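Local coordinates for protein annexin A8 (Homo sapiens, PDB 1W3W) that binds calcium and phospholipids as a member of the annexin family, and acts as an anticoagulant by indirectly inhibiting the thromboplastin-specific complex, at residues A[32-37]-A[73-78]; A[172-177]-A[213-218]. All blocks are in the same frame, centred on the assembly; numbering follows the deposited sequence.

Contact 1 (A[32-37]-A[73-78])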
# COMPACT_ATOMS: atom_id res chain seq x y z
N LYS A 32 -32.18 3.39 -2.01
CA LYS A 32 -32.93 4.25 -2.93
C LYS A 32 -32.08 4.61 -4.16
O LYS A 32 -32.60 4.74 -5.26
CB LYS A 32 -33.37 5.51 -2.20
CG LYS A 32 -34.42 5.25 -1.13
CD LYS A 32 -34.89 6.54 -0.46
CE LYS A 32 -36.28 6.94 -0.95
NZ LYS A 32 -36.37 7.07 -2.45
N ALA A 33 -30.77 4.74 -3.95
CA ALA A 33 -29.86 5.11 -5.03
C ALA A 33 -29.73 4.02 -6.09
O ALA A 33 -29.43 4.32 -7.22
CB ALA A 33 -28.49 5.45 -4.46
N MET A 34 -29.94 2.76 -5.71
CA MET A 34 -29.74 1.64 -6.63
C MET A 34 -31.01 0.90 -7.03
O MET A 34 -31.02 0.16 -8.02
CB MET A 34 -28.75 0.66 -6.00
CG MET A 34 -27.39 1.28 -5.80
SD MET A 34 -26.18 0.15 -5.21
CE MET A 34 -26.62 0.08 -3.50
N LYS A 35 -32.07 1.12 -6.26
CA LYS A 35 -33.35 0.43 -6.44
C LYS A 35 -33.97 0.89 -7.76
O LYS A 35 -33.84 2.04 -8.16
CB LYS A 35 -34.28 0.74 -5.24
CG LYS A 35 -35.77 0.47 -5.44
CD LYS A 35 -36.60 0.99 -4.26
CE LYS A 35 -37.95 1.57 -4.72
NZ LYS A 35 -38.96 1.62 -3.60
N GLY A 36 -34.63 -0.04 -8.44
CA GLY A 36 -35.40 0.30 -9.62
C GLY A 36 -34.54 0.59 -10.82
O GLY A 36 -33.47 0.01 -11.00
N ILE A 37 -35.02 1.51 -11.64
CA ILE A 37 -34.38 1.82 -12.90
C ILE A 37 -33.61 3.11 -12.73
O ILE A 37 -34.15 4.11 -12.24
CB ILE A 37 -35.45 1.95 -14.02
CG1 ILE A 37 -36.07 0.58 -14.31
CG2 ILE A 37 -34.83 2.53 -15.27
CD1 ILE A 37 -37.47 0.65 -14.86
N GLU A 73 -21.79 -6.93 -2.68
CA GLU A 73 -22.23 -7.69 -3.86
C GLU A 73 -23.19 -6.87 -4.70
O GLU A 73 -23.15 -6.95 -5.92
CB GLU A 73 -22.92 -9.01 -3.46
CG GLU A 73 -21.97 -10.09 -2.95
CD GLU A 73 -20.75 -10.32 -3.85
OE1 GLU A 73 -20.91 -10.46 -5.09
OE2 GLU A 73 -19.61 -10.36 -3.31
N THR A 74 -24.03 -6.09 -4.05
CA THR A 74 -24.98 -5.23 -4.74
C THR A 74 -24.24 -4.12 -5.48
O THR A 74 -24.52 -3.84 -6.64
CB THR A 74 -25.98 -4.66 -3.72
OG1 THR A 74 -26.74 -5.73 -3.16
CG2 THR A 74 -27.03 -3.77 -4.39
N LEU A 75 -23.28 -3.49 -4.81
CA LEU A 75 -22.42 -2.49 -5.43
C LEU A 75 -21.67 -3.03 -6.67
O LEU A 75 -21.57 -2.35 -7.68
CB LEU A 75 -21.39 -1.97 -4.41
CG LEU A 75 -21.57 -0.65 -3.64
CD1 LEU A 75 -22.93 -0.02 -3.70
CD2 LEU A 75 -21.07 -0.79 -2.18
N LYS A 76 -21.15 -4.26 -6.56
CA LYS A 76 -20.43 -4.90 -7.67
C LYS A 76 -21.33 -5.11 -8.90
O LYS A 76 -20.89 -4.92 -10.03
CB LYS A 76 -19.85 -6.26 -7.24
CG LYS A 76 -18.58 -6.19 -6.43
CD LYS A 76 -17.88 -7.56 -6.35
CE LYS A 76 -17.10 -7.72 -5.05
NZ LYS A 76 -15.86 -8.57 -5.17
N SER A 77 -22.58 -5.47 -8.66
CA SER A 77 -23.55 -5.67 -9.73
C SER A 77 -24.07 -4.38 -10.35
O SER A 77 -24.29 -4.30 -11.55
CB SER A 77 -24.75 -6.46 -9.19
OG SER A 77 -24.28 -7.63 -8.52
N GLU A 78 -24.28 -3.35 -9.53
CA GLU A 78 -24.93 -2.15 -9.99
C GLU A 78 -23.97 -1.19 -10.67
O GLU A 78 -24.38 -0.44 -11.54
CB GLU A 78 -25.62 -1.44 -8.82
CG GLU A 78 -26.84 -2.19 -8.30
CD GLU A 78 -27.89 -2.37 -9.37
OE1 GLU A 78 -28.30 -1.35 -9.97
OE2 GLU A 78 -28.27 -3.53 -9.63
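The Glu78 carboxylate is the flat group of this contact, and it meets Met34 through one oxygen: OE1 stands 3.7 Å from Met34 O, two acceptors side by side with no hydrogen bond between them. The rest is apolar. Met34 sends its chain across from the last turn of helix 24-34, extended as far as the sulfur (chi2 -175°) and then bent at chi3 (-78°), which lays CE along helix 71-78, over Leu75 CD1 and beside Thr74 CG2. SD lies 3.6 Å from Leu75 CD1 and 3.9 Å from Glu78 CG, so the stem of the glutamate packs on the thioether while its charged end goes on to the backbone. CE touches Thr74 CG2 at 4.0 Å; OG1 of that threonine is engaged by Asp70 O. Leu75 starts out away from Met34, yet its CD1 swings back to meet the sulfur, the two side chains crossing at about a right angle. Ile44 also packs on Met34. Cut back to an alanine, this position loses the thioether, which would probably leave Leu75 CD1, Thr74 CG2 and the Glu78 stem without their apolar seat. Met34 and Gly36 repeat Met266 and Gly268 of the fourth repeat's calcium site, and Glu78 matches Asp310 in spacing and acidity; no calcium is modelled here, but the neighbouring oxygens are consistent, by inference from sequence, with an annexin type II calcium-site layout.

Contact 2 (A[172-177]-A[213-218])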
# COMPACT_ATOMS: atom_id res chain seq x y z
N SER A 172 14.98 3.09 20.78
CA SER A 172 15.78 4.15 20.16
C SER A 172 17.27 3.79 20.24
O SER A 172 18.11 4.49 19.66
CB SER A 172 15.52 5.51 20.83
OG SER A 172 15.82 5.47 22.21
N PHE A 173 17.59 2.71 20.94
CA PHE A 173 18.97 2.26 21.11
C PHE A 173 19.47 1.39 19.95
O PHE A 173 18.96 0.30 19.69
CB PHE A 173 19.15 1.51 22.44
CG PHE A 173 19.45 2.41 23.60
CD1 PHE A 173 18.42 2.98 24.34
CD2 PHE A 173 20.77 2.69 23.95
CE1 PHE A 173 18.70 3.81 25.42
CE2 PHE A 173 21.06 3.53 25.01
CZ PHE A 173 20.02 4.09 25.76
N VAL A 174 20.49 1.90 19.28
CA VAL A 174 21.15 1.19 18.21
C VAL A 174 22.50 0.73 18.75
O VAL A 174 23.19 1.45 19.45
CB VAL A 174 21.34 2.13 17.01
CG1 VAL A 174 22.06 1.43 15.86
CG2 VAL A 174 19.99 2.65 16.56
N ASP A 175 22.87 -0.49 18.42
CA ASP A 175 24.18 -1.01 18.73
C ASP A 175 25.19 -0.44 17.72
O ASP A 175 25.15 -0.83 16.57
CB ASP A 175 24.11 -2.54 18.62
CG ASP A 175 25.41 -3.23 19.01
OD1 ASP A 175 26.49 -2.61 18.93
OD2 ASP A 175 25.41 -4.42 19.37
N PRO A 176 26.08 0.47 18.14
CA PRO A 176 26.97 1.13 17.19
C PRO A 176 27.98 0.19 16.54
O PRO A 176 28.35 0.43 15.38
CB PRO A 176 27.68 2.19 18.04
CG PRO A 176 27.57 1.70 19.47
CD PRO A 176 26.32 0.93 19.52
N ALA A 177 28.43 -0.84 17.26
CA ALA A 177 29.37 -1.80 16.68
C ALA A 177 28.72 -2.62 15.57
O ALA A 177 29.33 -2.89 14.54
CB ALA A 177 29.92 -2.74 17.76
N LEU A 213 18.72 0.71 10.79
CA LEU A 213 19.04 0.86 9.37
C LEU A 213 19.40 2.29 9.03
O LEU A 213 20.29 2.52 8.23
CB LEU A 213 17.89 0.39 8.48
CG LEU A 213 17.75 -1.12 8.30
CD1 LEU A 213 16.51 -1.39 7.49
CD2 LEU A 213 18.95 -1.74 7.65
N LEU A 214 18.73 3.25 9.67
CA LEU A 214 19.08 4.66 9.42
C LEU A 214 20.52 4.94 9.79
O LEU A 214 21.22 5.69 9.09
CB LEU A 214 18.15 5.60 10.18
CG LEU A 214 16.75 5.66 9.55
CD1 LEU A 214 15.75 6.29 10.51
CD2 LEU A 214 16.81 6.42 8.25
N ARG A 215 20.97 4.36 10.90
CA ARG A 215 22.36 4.51 11.29
C ARG A 215 23.29 3.75 10.33
O ARG A 215 24.38 4.22 10.04
CB ARG A 215 22.56 4.04 12.73
CG ARG A 215 23.99 4.19 13.25
CD ARG A 215 24.40 5.62 13.52
NE ARG A 215 25.42 5.66 14.56
CZ ARG A 215 25.18 5.66 15.88
NH1 ARG A 215 23.93 5.64 16.36
NH2 ARG A 215 26.20 5.70 16.72
N VAL A 216 22.87 2.58 9.86
CA VAL A 216 23.65 1.83 8.89
C VAL A 216 23.84 2.67 7.62
O VAL A 216 24.93 2.71 7.08
CB VAL A 216 23.03 0.46 8.56
CG1 VAL A 216 23.72 -0.19 7.37
CG2 VAL A 216 23.09 -0.48 9.76
N PHE A 217 22.79 3.35 7.17
CA PHE A 217 22.87 4.14 5.94
C PHE A 217 23.84 5.29 6.10
O PHE A 217 24.59 5.60 5.18
CB PHE A 217 21.51 4.69 5.50
CG PHE A 217 20.49 3.64 5.19
CD1 PHE A 217 20.83 2.32 4.93
CD2 PHE A 217 19.15 3.99 5.14
CE1 PHE A 217 19.87 1.38 4.64
CE2 PHE A 217 18.20 3.05 4.86
CZ PHE A 217 18.55 1.75 4.63
N GLU A 218 23.81 5.94 7.26
CA GLU A 218 24.77 7.00 7.58
C GLU A 218 26.21 6.49 7.53
O GLU A 218 27.06 7.11 6.89
CB GLU A 218 24.52 7.55 8.98
CG GLU A 218 23.34 8.47 9.15
CD GLU A 218 23.26 8.99 10.58
OE1 GLU A 218 24.11 9.83 10.96
OE2 GLU A 218 22.38 8.52 11.34
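Van der Waals contact carries the meeting of Val174 and Pro176 with Arg215, and the three residues come together in two places. At the root of the arginine, Val174 CG1 lies 4.1 Å from Arg215 CB. The valine holds CG1 anti to its own nitrogen (chi1 179°), and that branch is the one laid obliquely against the arginine stem. Thr211 and His212, one turn back on the same helix, also touch Val174. At the far end, Arg215 NH2 comes within 4.0 Å of Pro176 CB. A bend at chi2 (72°) in the arginine helps bring the guanidinium round to the proline, and the group stands oblique to both Val174 and Pro176. Ala179, farther along helix 176-191, touches the same arginine.

Hydrogen bonds stay within each partner. Asp175 is the N-cap of helix 176-191: its OD1 accepts from Ala177 N at 3.1 Å, a weak bond at an N-H...O angle of 124°, with a second weak bond from Leu178 N. On the other side, Phe217 N bonds to Leu213 O at 2.8 Å, keeping the Arg215 turn helical.

This is surface packing at the start of the third annexin repeat, where the chain leading into helix 176-191 is laid on helix 210-224. Chemically, it is held by apolar surface and the arginine stem, with no salt bridge or hydrogen bond across the pair. The guanidinium contributes here as a packing surface, and the fit probably depends more on shape than on precise polar geometry.

In the fold
Contact 1 and contact 2 lie on opposite sides of the chain's centre, their own centres 54 Å apart and their nearest atoms about 35 Å apart, so neither touches the other. Along the sequence contact 1 closes before contact 2 opens. Contact 1 belongs to the first annexin repeat and joins the end of helix 24-34 to helix 71-78; contact 2 sets the approach to helix 176-191, at the entry to the third repeat, against helix 210-224. The disulfide Cys161-Cys206 is a covalent tie between the second and third repeats. The bound calcium, held by Met266, Gly268, Gly270 and Asp310, is remote from both contacts; contact 1 resembles its site in sequence.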